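Signal recognition particle receptor FtsY (Sulfolobus acidocaldarius, PDB 5L3S) serves as the receptor of the signal recognition particle, an SRP54-type protein that couples a helical bundle to a P-loop GTPase-type domain and pairs with SRP54. Local coordinates at residues I18-N24 with K52-I56; S131-S137 with I184-D190; E237-D243 with L266-V270; V250-G256 with W289-I294. Numbering follows the deposited sequence.

Contact 1: residues I18-N24 with K52-I56; sequences IKEDDLN and KNNLI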
# COMPACT_ATOMS: atom_id res chain seq x y z
N ILE B 18 -14.47 21.53 -32.87
CA ILE B 18 -13.30 20.92 -32.25
C ILE B 18 -12.72 19.81 -33.12
O ILE B 18 -13.44 18.90 -33.54
CB ILE B 18 -13.64 20.35 -30.87
CG1 ILE B 18 -14.12 21.45 -29.93
CG2 ILE B 18 -12.43 19.63 -30.28
CD1 ILE B 18 -14.56 20.94 -28.57
N LYS B 19 -11.42 19.91 -33.38
CA LYS B 19 -10.70 18.89 -34.14
C LYS B 19 -9.68 18.25 -33.21
O LYS B 19 -9.37 18.81 -32.16
CB LYS B 19 -9.97 19.52 -35.32
CG LYS B 19 -10.84 20.40 -36.20
CD LYS B 19 -11.98 19.61 -36.80
CE LYS B 19 -12.89 20.51 -37.64
NZ LYS B 19 -12.14 21.15 -38.74
N GLU B 20 -9.15 17.10 -33.61
CA GLU B 20 -8.20 16.38 -32.77
C GLU B 20 -7.00 17.24 -32.39
O GLU B 20 -6.59 17.26 -31.23
CB GLU B 20 -7.73 15.07 -33.42
CG GLU B 20 -6.94 14.19 -32.44
CD GLU B 20 -6.49 12.87 -33.04
OE1 GLU B 20 -6.62 12.69 -34.27
OE2 GLU B 20 -6.01 12.01 -32.27
N ASP B 21 -6.48 17.97 -33.37
CA ASP B 21 -5.35 18.87 -33.19
C ASP B 21 -5.57 19.91 -32.09
O ASP B 21 -4.62 20.35 -31.44
CB ASP B 21 -5.04 19.57 -34.52
CG ASP B 21 -3.93 20.60 -34.40
OD1 ASP B 21 -4.24 21.81 -34.46
OD2 ASP B 21 -2.76 20.20 -34.25
N ASP B 22 -6.82 20.31 -31.88
CA ASP B 22 -7.17 21.24 -30.81
C ASP B 22 -6.96 20.60 -29.43
O ASP B 22 -6.76 21.31 -28.44
CB ASP B 22 -8.62 21.68 -30.93
CG ASP B 22 -8.90 22.45 -32.22
OD1 ASP B 22 -8.13 23.37 -32.55
OD2 ASP B 22 -9.90 22.13 -32.90
N LEU B 23 -7.03 19.27 -29.37
CA LEU B 23 -7.11 18.55 -28.09
C LEU B 23 -5.79 17.99 -27.58
O LEU B 23 -5.65 17.66 -26.40
CB LEU B 23 -8.11 17.40 -28.20
CG LEU B 23 -9.56 17.75 -28.54
CD1 LEU B 23 -10.42 16.50 -28.53
CD2 LEU B 23 -10.11 18.77 -27.58
N ASN B 24 -4.82 17.86 -28.48
CA ASN B 24 -3.58 17.15 -28.17
C ASN B 24 -2.81 17.60 -26.93
O ASN B 24 -2.50 16.79 -26.06
CB ASN B 24 -2.66 17.13 -29.40
CG ASN B 24 -3.19 16.24 -30.50
OD1 ASN B 24 -3.96 15.30 -30.24
ND2 ASN B 24 -2.77 16.50 -31.73
N LYS B 52 -11.69 12.40 -25.92
CA LYS B 52 -11.41 12.86 -27.28
C LYS B 52 -12.57 12.58 -28.24
O LYS B 52 -13.00 13.45 -29.00
CB LYS B 52 -10.13 12.20 -27.80
CG LYS B 52 -9.86 12.45 -29.28
CD LYS B 52 -8.60 11.72 -29.73
CE LYS B 52 -7.38 12.17 -28.94
NZ LYS B 52 -6.11 11.68 -29.55
N ASN B 53 -13.09 11.36 -28.18
CA ASN B 53 -14.19 10.97 -29.06
C ASN B 53 -15.48 11.72 -28.80
O ASN B 53 -16.25 11.99 -29.72
CB ASN B 53 -14.44 9.47 -28.98
CG ASN B 53 -13.33 8.67 -29.59
OD1 ASN B 53 -12.78 9.06 -30.63
ND2 ASN B 53 -12.97 7.56 -28.96
N ASN B 54 -15.73 12.06 -27.54
CA ASN B 54 -16.91 12.84 -27.22
C ASN B 54 -16.79 14.26 -27.77
O ASN B 54 -17.79 14.89 -28.08
CB ASN B 54 -17.13 12.90 -25.71
CG ASN B 54 -18.38 13.66 -25.34
OD1 ASN B 54 -18.36 14.88 -25.17
ND2 ASN B 54 -19.49 12.94 -25.22
N LEU B 55 -15.57 14.76 -27.89
CA LEU B 55 -15.38 16.17 -28.25
C LEU B 55 -15.10 16.44 -29.73
O LEU B 55 -15.43 17.52 -30.23
CB LEU B 55 -14.32 16.82 -27.36
CG LEU B 55 -14.74 16.95 -25.89
CD1 LEU B 55 -13.59 17.39 -25.01
CD2 LEU B 55 -15.92 17.91 -25.77
N ILE B 56 -14.49 15.47 -30.42
CA ILE B 56 -14.18 15.64 -31.83
C ILE B 56 -15.49 15.84 -32.57
O ILE B 56 -16.33 14.95 -32.59
CB ILE B 56 -13.47 14.42 -32.45
CG1 ILE B 56 -12.11 14.17 -31.79
CG2 ILE B 56 -13.26 14.63 -33.95
CD1 ILE B 56 -11.28 15.38 -31.75
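Ile18 comes first, its CA-to-CB bond directed at the turn around Leu55. Its CB lies 3.4 Å from the carbonyl O of Leu55, and Ile18 CD1 is 4.3 Å from Leu55 CB. The backbone of Ile18 also hydrogen-bonds to Gly57 and Lys58. This continues the pairing of the short strands 15-17 and 59-61. The CA-to-CB bond of Lys19 points away from 52-56. The backbone N of Lys19 donates to Asp22 OD2 at 2.7 Å, a bond within the segment that ties the entry to helix 20-36. Lys19 CA is 5.3 Å from Ile56 CA, the closest CA pair here. Both segments belong to the SRP54-type helical bundle. The start of helix 20-36 meets the end of helix 41-55, as expected for two consecutive helices that run back along each other.

Glu20 adds the charged link. Its chi1 and chi2 are both t, and the extended chain brings OE2 to 2.7 Å from Lys52 NZ, a hydrogen-bonded salt bridge. The N of Glu20 is also 3.3 Å from Ile56 CD1. One turn on, the CA-to-CB bond of Leu23 points toward 52-56. Leu23 CD1 lies 3.5 Å from Ile56 CD1, 4.1 Å from Leu55 CB and 4.0 Å from Lys52 CA. Val66 and Val70 of helix 66-85 also touch Leu23, and Val70 touches Leu55, so a third helix covers this apolar patch.

Contact 2: residues S131-S137 with I184-D190; sequences STIIAAS and IDVVLID. With GOL (glycerol), chain V.
This contact pairs strand 132-137 in parallel with strand 186-191, in the buried central sheet of the GTPase-type domain. The strand axes come within 4.7 Å, their directions differing by 23°. The register sets Thr132 beside Val186, Ile133 beside Val187, Ile134 beside Leu188 and Ala135 beside Ile189, with CA atoms 4.6 to 5.1 Å apart. The backbone is extended at 132-135 and 186-190; Asp185 is helical in phi/psi, and Ala136 centres an inverse gamma turn.

Backbone hydrogen bonds join the strands: Val186 N to Ser131 O 2.9 Å, Ile133 N to Val186 O 3.0 Å, Leu188 N to Ile133 O 3.0 Å, Ala135 N to Leu188 O 2.9 Å and Asp190 N to Ala135 O 3.0 Å. Ser131 (chi1 p) accepts at OG from Asp185 N, 2.9 Å, and Ser131 N donates to Asp185 OD2, 2.9 Å. Glycerol binds here, its O3 2.7 Å from Ser131 OG.

Ile133, Val187, Ala135 and Ile189 share one face, against helix 168-181. Ile133 (chi1 p, chi2 t) sets CG1 3.7 Å from Val187 CG2. Ala135 CB is 4.0 Å from Ile189 CG1. Thr132, Leu188 and Asp190 face helix 114-127. Asp190 OD2 bonds Thr115 OG1, and its side chain is about 4 Å from the bound magnesium at the nearest atoms. An aspartate near the C-terminal end of a core strand, beside the P-loop, is characteristic of P-loop nucleotide-binding domains.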
# COMPACT_ATOMS: atom_id res chain seq x y z
N SER B 131 -25.97 -1.46 17.82
CA SER B 131 -25.11 -2.35 18.62
C SER B 131 -24.24 -3.23 17.73
O SER B 131 -24.61 -3.58 16.60
CB SER B 131 -25.93 -3.17 19.62
OG SER B 131 -26.91 -3.98 18.98
N THR B 132 -23.04 -3.58 18.20
CA THR B 132 -22.08 -4.29 17.37
C THR B 132 -21.24 -5.26 18.18
O THR B 132 -20.93 -5.00 19.34
CB THR B 132 -21.09 -3.30 16.70
OG1 THR B 132 -20.33 -2.64 17.71
CG2 THR B 132 -21.83 -2.26 15.87
N ILE B 133 -20.86 -6.37 17.56
CA ILE B 133 -19.81 -7.21 18.12
C ILE B 133 -18.82 -7.53 17.01
O ILE B 133 -19.16 -7.49 15.82
CB ILE B 133 -20.32 -8.53 18.75
CG1 ILE B 133 -20.83 -9.49 17.68
CG2 ILE B 133 -21.39 -8.26 19.81
CD1 ILE B 133 -21.27 -10.82 18.25
N ILE B 134 -17.59 -7.83 17.40
CA ILE B 134 -16.53 -8.11 16.45
C ILE B 134 -16.15 -9.57 16.56
O ILE B 134 -16.00 -10.09 17.67
CB ILE B 134 -15.28 -7.28 16.77
CG1 ILE B 134 -15.63 -5.79 16.82
CG2 ILE B 134 -14.15 -7.60 15.78
CD1 ILE B 134 -14.52 -4.90 17.35
N ALA B 135 -16.03 -10.23 15.41
CA ALA B 135 -15.47 -11.57 15.33
C ALA B 135 -13.98 -11.47 15.01
O ALA B 135 -13.59 -10.94 13.95
CB ALA B 135 -16.18 -12.36 14.25
N ALA B 136 -13.14 -11.98 15.91
CA ALA B 136 -11.69 -12.00 15.71
C ALA B 136 -11.29 -13.17 14.84
O ALA B 136 -10.66 -14.12 15.31
CB ALA B 136 -10.98 -12.05 17.06
N SER B 137 -11.64 -13.11 13.56
CA SER B 137 -11.42 -14.25 12.66
C SER B 137 -10.07 -14.25 11.91
O SER B 137 -9.88 -15.05 11.00
CB SER B 137 -12.60 -14.39 11.68
OG SER B 137 -13.73 -14.97 12.33
N ILE B 184 -28.13 -8.40 18.82
CA ILE B 184 -27.13 -7.41 18.41
C ILE B 184 -27.37 -7.00 16.96
O ILE B 184 -27.67 -7.84 16.11
CB ILE B 184 -25.71 -8.01 18.56
CG1 ILE B 184 -25.44 -8.42 20.01
CG2 ILE B 184 -24.63 -7.04 18.04
CD1 ILE B 184 -25.74 -7.36 21.03
N ASP B 185 -27.25 -5.70 16.67
CA ASP B 185 -27.58 -5.18 15.35
C ASP B 185 -26.59 -5.62 14.27
O ASP B 185 -26.99 -5.94 13.14
CB ASP B 185 -27.64 -3.64 15.37
CG ASP B 185 -28.79 -3.10 16.20
OD1 ASP B 185 -29.85 -3.75 16.27
OD2 ASP B 185 -28.63 -2.01 16.78
N VAL B 186 -25.31 -5.61 14.60
CA VAL B 186 -24.28 -5.84 13.61
C VAL B 186 -23.16 -6.75 14.11
O VAL B 186 -22.70 -6.62 15.24
CB VAL B 186 -23.65 -4.49 13.18
CG1 VAL B 186 -22.49 -4.72 12.22
CG2 VAL B 186 -24.71 -3.57 12.56
N VAL B 187 -22.71 -7.67 13.25
CA VAL B 187 -21.45 -8.38 13.46
C VAL B 187 -20.42 -7.96 12.40
O VAL B 187 -20.72 -7.97 11.21
CB VAL B 187 -21.64 -9.90 13.38
CG1 VAL B 187 -20.27 -10.63 13.43
CG2 VAL B 187 -22.55 -10.36 14.50
N LEU B 188 -19.21 -7.62 12.85
CA LEU B 188 -18.11 -7.26 11.94
C LEU B 188 -17.05 -8.32 12.03
O LEU B 188 -16.51 -8.55 13.10
CB LEU B 188 -17.50 -5.91 12.34
CG LEU B 188 -18.51 -4.77 12.41
CD1 LEU B 188 -17.83 -3.49 12.82
CD2 LEU B 188 -19.15 -4.61 11.06
N ILE B 189 -16.73 -8.96 10.90
CA ILE B 189 -15.76 -10.05 10.87
C ILE B 189 -14.40 -9.58 10.35
O ILE B 189 -14.29 -9.14 9.21
CB ILE B 189 -16.29 -11.21 10.01
CG1 ILE B 189 -17.66 -11.67 10.56
CG2 ILE B 189 -15.28 -12.36 9.99
CD1 ILE B 189 -18.42 -12.64 9.67
N ASP B 190 -13.38 -9.66 11.20
CA ASP B 190 -12.01 -9.36 10.78
C ASP B 190 -11.43 -10.63 10.18
O ASP B 190 -11.73 -11.73 10.66
CB ASP B 190 -11.17 -8.90 11.98
CG ASP B 190 -9.89 -8.13 11.57
OD1 ASP B 190 -9.70 -7.88 10.36
OD2 ASP B 190 -9.11 -7.76 12.46
C1 GOL V . -31.56 -1.03 18.64
O1 GOL V . -30.57 -0.36 17.87
C2 GOL V . -31.06 -2.37 19.19
O2 GOL V . -31.13 -3.35 18.18
C3 GOL V . -29.62 -2.30 19.70
O3 GOL V . -29.22 -3.52 20.31

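Contact 3: residues E237-D243 with L266-V270; sequences ENNVGYD and LKKPV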
# COMPACT_ATOMS: atom_id res chain seq x y z
N GLU B 237 -12.64 -9.85 -6.91
CA GLU B 237 -14.01 -9.87 -7.43
C GLU B 237 -14.28 -11.19 -8.14
O GLU B 237 -15.35 -11.77 -7.99
CB GLU B 237 -14.28 -8.67 -8.35
CG GLU B 237 -15.57 -8.77 -9.16
CD GLU B 237 -16.81 -8.95 -8.29
OE1 GLU B 237 -16.78 -8.57 -7.10
OE2 GLU B 237 -17.81 -9.48 -8.81
N ASN B 238 -13.30 -11.67 -8.90
CA ASN B 238 -13.46 -12.93 -9.64
C ASN B 238 -13.42 -14.18 -8.75
O ASN B 238 -14.15 -15.12 -8.99
CB ASN B 238 -12.41 -13.05 -10.74
CG ASN B 238 -12.57 -12.00 -11.83
OD1 ASN B 238 -13.68 -11.53 -12.10
ND2 ASN B 238 -11.46 -11.63 -12.46
N ASN B 239 -12.56 -14.19 -7.73
CA ASN B 239 -12.40 -15.37 -6.89
C ASN B 239 -13.33 -15.42 -5.68
O ASN B 239 -13.62 -16.49 -5.15
CB ASN B 239 -10.95 -15.50 -6.39
CG ASN B 239 -9.95 -15.62 -7.52
OD1 ASN B 239 -10.31 -15.89 -8.66
ND2 ASN B 239 -8.67 -15.43 -7.19
N VAL B 240 -13.76 -14.25 -5.23
CA VAL B 240 -14.49 -14.14 -3.97
C VAL B 240 -15.81 -13.38 -4.15
O VAL B 240 -16.89 -13.88 -3.80
CB VAL B 240 -13.62 -13.43 -2.91
CG1 VAL B 240 -14.35 -13.34 -1.57
CG2 VAL B 240 -12.27 -14.12 -2.76
N GLY B 241 -15.72 -12.17 -4.73
CA GLY B 241 -16.86 -11.28 -4.86
C GLY B 241 -17.02 -10.39 -3.63
O GLY B 241 -16.82 -10.83 -2.50
N TYR B 242 -17.33 -9.11 -3.85
CA TYR B 242 -17.56 -8.18 -2.75
C TYR B 242 -18.55 -7.11 -3.19
O TYR B 242 -18.86 -7.00 -4.38
CB TYR B 242 -16.25 -7.55 -2.25
CG TYR B 242 -15.42 -6.91 -3.36
CD1 TYR B 242 -14.48 -7.66 -4.06
CD2 TYR B 242 -15.59 -5.57 -3.69
CE1 TYR B 242 -13.72 -7.09 -5.08
CE2 TYR B 242 -14.83 -4.99 -4.71
CZ TYR B 242 -13.89 -5.76 -5.40
OH TYR B 242 -13.14 -5.22 -6.41
N ASP B 243 -19.04 -6.31 -2.24
CA ASP B 243 -20.09 -5.34 -2.53
C ASP B 243 -19.55 -3.91 -2.66
O ASP B 243 -20.08 -3.11 -3.44
CB ASP B 243 -21.15 -5.37 -1.43
CG ASP B 243 -21.78 -6.74 -1.28
OD1 ASP B 243 -22.45 -7.18 -2.23
OD2 ASP B 243 -21.61 -7.37 -0.22
N LEU B 266 -14.81 -2.01 -12.91
CA LEU B 266 -15.45 -3.10 -12.16
C LEU B 266 -16.86 -2.78 -11.68
O LEU B 266 -17.53 -3.63 -11.10
CB LEU B 266 -14.59 -3.48 -10.95
CG LEU B 266 -13.16 -3.89 -11.29
CD1 LEU B 266 -12.37 -4.22 -10.03
CD2 LEU B 266 -13.18 -5.07 -12.24
N LYS B 267 -17.31 -1.54 -11.93
CA LYS B 267 -18.57 -1.05 -11.40
C LYS B 267 -18.68 -1.26 -9.90
O LYS B 267 -19.75 -1.62 -9.40
CB LYS B 267 -19.78 -1.69 -12.12
CG LYS B 267 -19.90 -1.28 -13.58
CD LYS B 267 -19.74 0.23 -13.70
CE LYS B 267 -19.28 0.66 -15.08
NZ LYS B 267 -18.80 2.07 -15.05
N LYS B 268 -17.58 -1.04 -9.18
CA LYS B 268 -17.58 -1.22 -7.73
C LYS B 268 -17.44 0.14 -7.05
O LYS B 268 -16.66 0.98 -7.49
CB LYS B 268 -16.43 -2.15 -7.29
CG LYS B 268 -16.61 -3.58 -7.76
CD LYS B 268 -17.80 -4.24 -7.05
CE LYS B 268 -17.93 -5.71 -7.45
NZ LYS B 268 -19.21 -6.31 -7.02
N PRO B 269 -18.24 0.37 -6.00
CA PRO B 269 -18.16 1.67 -5.33
C PRO B 269 -17.20 1.69 -4.14
O PRO B 269 -17.00 0.69 -3.46
CB PRO B 269 -19.59 1.87 -4.83
CG PRO B 269 -20.06 0.46 -4.52
CD PRO B 269 -19.43 -0.40 -5.61
N VAL B 270 -16.60 2.85 -3.90
CA VAL B 270 -15.93 3.13 -2.65
C VAL B 270 -16.98 3.73 -1.74
O VAL B 270 -17.68 4.66 -2.14
CB VAL B 270 -14.80 4.15 -2.85
CG1 VAL B 270 -14.15 4.50 -1.50
CG2 VAL B 270 -13.75 3.61 -3.83
O HOH W 1 -21.29 -4.35 -5.88
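Lys268 is the centre of this contact. Its chi1 and chi2 are both m, then chi3 and chi4 are t, so the chain bends once and runs out across Tyr242. Lys268 CE lies over one face of the Tyr242 ring, and Lys268 CG is 3.8 Å from Tyr242 CE2. Lys268 NZ donates to the backbone O of Tyr242 at 2.8 Å. Glu237, with chi1 t and chi2 p, curls back so that OE1 forms a salt bridge with Lys268 NZ at 3.3 Å. The same OE1 accepts a weak bond from Tyr242 N, 3.3 Å.

Tyr242 OH lies 3.8 Å from Leu266 CD1 and bonds to Ala233 O in helix 228-239. A water joins Asp243 O (3.0 Å) to Lys268 NZ (3.1 Å). Pro269 CD sits 3.5 Å from Asp243 O.

One ammonium group thus serves a carboxylate, a carbonyl and a water, which pins the turn after helix 228-239 to the loop leading into strand 270-274.

Contact 4: residues V250-G256 with W289-I294; sequences VDADAKG and WFVERI. With GNP (phosphoaminophosphonic acid-guanylate ester), chain R.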
# COMPACT_ATOMS: atom_id res chain seq x y z
N VAL B 250 -5.60 7.67 3.04
CA VAL B 250 -5.77 8.77 2.10
C VAL B 250 -5.06 10.01 2.66
O VAL B 250 -4.64 10.90 1.92
CB VAL B 250 -7.27 9.00 1.84
CG1 VAL B 250 -7.53 10.32 1.13
CG2 VAL B 250 -7.83 7.83 1.03
N ASP B 251 -4.85 10.01 3.98
CA ASP B 251 -4.14 11.12 4.62
C ASP B 251 -2.64 11.18 4.28
O ASP B 251 -1.96 12.15 4.60
CB ASP B 251 -4.33 11.11 6.15
CG ASP B 251 -3.99 9.76 6.78
OD1 ASP B 251 -4.52 8.71 6.34
OD2 ASP B 251 -3.17 9.75 7.71
N ALA B 252 -2.12 10.14 3.62
CA ALA B 252 -0.73 10.18 3.13
C ALA B 252 -0.58 10.97 1.82
O ALA B 252 0.25 10.61 0.97
CB ALA B 252 -0.21 8.79 2.94
N ASP B 253 -1.38 12.02 1.64
CA ASP B 253 -1.32 12.85 0.43
C ASP B 253 -1.60 12.02 -0.83
O ASP B 253 -1.15 12.36 -1.92
CB ASP B 253 0.03 13.57 0.33
CG ASP B 253 0.03 14.68 -0.72
OD1 ASP B 253 -1.03 15.30 -0.91
OD2 ASP B 253 1.09 14.92 -1.35
N ALA B 254 -2.34 10.94 -0.65
CA ALA B 254 -2.70 10.05 -1.75
C ALA B 254 -3.97 10.53 -2.43
O ALA B 254 -4.96 10.81 -1.75
CB ALA B 254 -2.90 8.64 -1.21
N LYS B 255 -3.96 10.61 -3.75
CA LYS B 255 -5.13 11.08 -4.49
C LYS B 255 -6.27 10.07 -4.51
O LYS B 255 -7.44 10.45 -4.51
CB LYS B 255 -4.75 11.49 -5.92
CG LYS B 255 -3.78 12.63 -5.98
CD LYS B 255 -4.42 13.92 -5.51
CE LYS B 255 -3.42 15.06 -5.50
NZ LYS B 255 -2.57 15.03 -6.72
N GLY B 256 -5.93 8.78 -4.54
CA GLY B 256 -6.93 7.73 -4.54
C GLY B 256 -7.57 7.44 -5.89
O GLY B 256 -8.76 7.10 -5.95
N TRP B 289 -16.17 15.27 -3.99
CA TRP B 289 -14.99 15.35 -3.14
C TRP B 289 -13.76 14.77 -3.86
O TRP B 289 -12.67 15.34 -3.81
CB TRP B 289 -15.25 14.61 -1.83
CG TRP B 289 -14.16 14.73 -0.82
CD1 TRP B 289 -14.09 15.63 0.20
CD2 TRP B 289 -12.99 13.91 -0.71
NE1 TRP B 289 -12.95 15.43 0.94
CE2 TRP B 289 -12.26 14.37 0.40
CE3 TRP B 289 -12.50 12.83 -1.44
CZ2 TRP B 289 -11.06 13.80 0.80
CZ3 TRP B 289 -11.29 12.26 -1.05
CH2 TRP B 289 -10.60 12.74 0.06
N PHE B 290 -13.96 13.63 -4.52
CA PHE B 290 -12.90 12.95 -5.26
C PHE B 290 -12.38 13.80 -6.42
O PHE B 290 -11.17 13.92 -6.64
CB PHE B 290 -13.43 11.61 -5.80
CG PHE B 290 -12.48 10.91 -6.73
CD1 PHE B 290 -11.51 10.04 -6.23
CD2 PHE B 290 -12.55 11.11 -8.10
CE1 PHE B 290 -10.64 9.39 -7.08
CE2 PHE B 290 -11.68 10.46 -8.96
CZ PHE B 290 -10.73 9.59 -8.44
N VAL B 291 -13.30 14.38 -7.18
CA VAL B 291 -12.95 15.20 -8.33
C VAL B 291 -12.19 16.46 -7.91
O VAL B 291 -11.24 16.88 -8.58
CB VAL B 291 -14.22 15.58 -9.15
CG1 VAL B 291 -13.92 16.68 -10.14
CG2 VAL B 291 -14.77 14.35 -9.86
N GLU B 292 -12.59 17.04 -6.79
CA GLU B 292 -11.88 18.21 -6.28
C GLU B 292 -10.47 17.85 -5.82
O GLU B 292 -9.53 18.59 -6.09
CB GLU B 292 -12.67 18.89 -5.16
CG GLU B 292 -13.85 19.71 -5.69
CD GLU B 292 -13.43 20.72 -6.75
OE1 GLU B 292 -12.58 21.58 -6.45
OE2 GLU B 292 -13.95 20.66 -7.89
N ARG B 293 -10.33 16.70 -5.17
CA ARG B 293 -9.02 16.26 -4.68
C ARG B 293 -8.03 16.14 -5.85
O ARG B 293 -6.94 16.71 -5.82
CB ARG B 293 -9.14 14.92 -3.99
CG ARG B 293 -7.84 14.40 -3.36
CD ARG B 293 -8.15 13.33 -2.33
NE ARG B 293 -6.98 12.85 -1.61
CZ ARG B 293 -6.47 13.42 -0.52
NH1 ARG B 293 -7.03 14.52 -0.02
NH2 ARG B 293 -5.40 12.90 0.06
N ILE B 294 -8.46 15.42 -6.87
CA ILE B 294 -7.65 15.17 -8.05
C ILE B 294 -7.31 16.42 -8.85
O ILE B 294 -6.15 16.64 -9.21
CB ILE B 294 -8.32 14.13 -8.97
CG1 ILE B 294 -8.23 12.75 -8.32
CG2 ILE B 294 -7.69 14.15 -10.37
CD1 ILE B 294 -8.19 11.61 -9.30
PG GNP R . -3.07 -7.42 8.59
O1G GNP R . -4.17 -7.95 9.48
O2G GNP R . -1.69 -7.85 9.07
O3G GNP R . -3.17 -7.85 7.15
N3B GNP R . -3.11 -5.82 8.63
PB GNP R . -4.51 -5.00 8.47
O1B GNP R . -5.50 -5.53 9.40
O2B GNP R . -4.92 -5.06 7.06
O3A GNP R . -4.16 -3.57 8.83
PA GNP R . -4.07 -2.90 10.20
O1A GNP R . -5.43 -2.51 10.69
O2A GNP R . -3.22 -3.70 11.14
O5' GNP R . -3.38 -1.52 9.92
C5' GNP R . -2.00 -1.41 9.46
C4' GNP R . -1.46 -0.04 9.83
O4' GNP R . -2.09 1.01 9.00
C3' GNP R . -1.74 0.37 11.27
O3' GNP R . -0.65 1.13 11.74
C2' GNP R . -2.99 1.26 11.14
O2' GNP R . -3.07 2.19 12.21
C1' GNP R . -2.60 2.00 9.85
N9 GNP R . -3.75 2.60 9.18
C8 GNP R . -4.95 2.03 8.85
N7 GNP R . -5.78 2.85 8.23
C5 GNP R . -5.05 4.04 8.15
C6 GNP R . -5.42 5.28 7.60
O6 GNP R . -6.50 5.56 7.07
N1 GNP R . -4.41 6.24 7.74
C2 GNP R . -3.18 5.99 8.33
N2 GNP R . -2.30 6.99 8.39
N3 GNP R . -2.83 4.82 8.85
C4 GNP R . -3.82 3.90 8.73
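The segment 250-256 carries the end of the TKxD motif of guanine-nucleotide-binding proteins and most of the DAKGG sequence that follows, the form taken here by the DARGG motif of SRP-type proteins. Asp251 belongs to the GNP pocket. Its OD1 accepts from GNP N1 at 2.8 Å and its OD2 from GNP N2 at 3.0 Å.

The far side of the same loop is held by Arg293. The arginine reaches out extended, with chi1 to chi3 all t. Arg293 NE and NH2 both donate to Ala254 O, at 2.9 and 2.8 Å, so one carbonyl takes two bonds. Val250 CG1 lies over one face of the guanidinium, 3.5 Å from Arg293 NH2, and 4.1 Å from Trp289 CH2 at the edge of the indole. Lys255 CD packs 4.1 Å from Arg293 CG. Gly256 O meets the edge of the Phe290 ring, 3.2 Å from Phe290 CE1.

Asp253 forms a salt bridge with a basic side chain of the SRP54 chain. Helix 287-295 lies between this loop and the helical bundle: Phe290 touches Ile78 and Leu82 of helix 66-85 and also Ala259 and Leu260 of helix 258-266.

Contact 2 is the most buried of the four: a backbone ladder in the central sheet, with apolar side chains on both faces. Contacts 1, 3 and 4 are partly buried and rely on side chains. Contact 1 lies far out in the helical bundle, its centre about 52 Å from that of contact 2, and combines one salt bridge with an apolar patch. Contacts 3 and 4 alternate along the chain and come within about 6 Å at their nearest atoms. Helix 258-266 leads from the loop 250-256 to the segment 266-270. In each, a basic side chain binds a backbone carbonyl: Lys268 in contact 3, Arg293 in contact 4. Helix 66-85 lies against both contact 1 and contact 4.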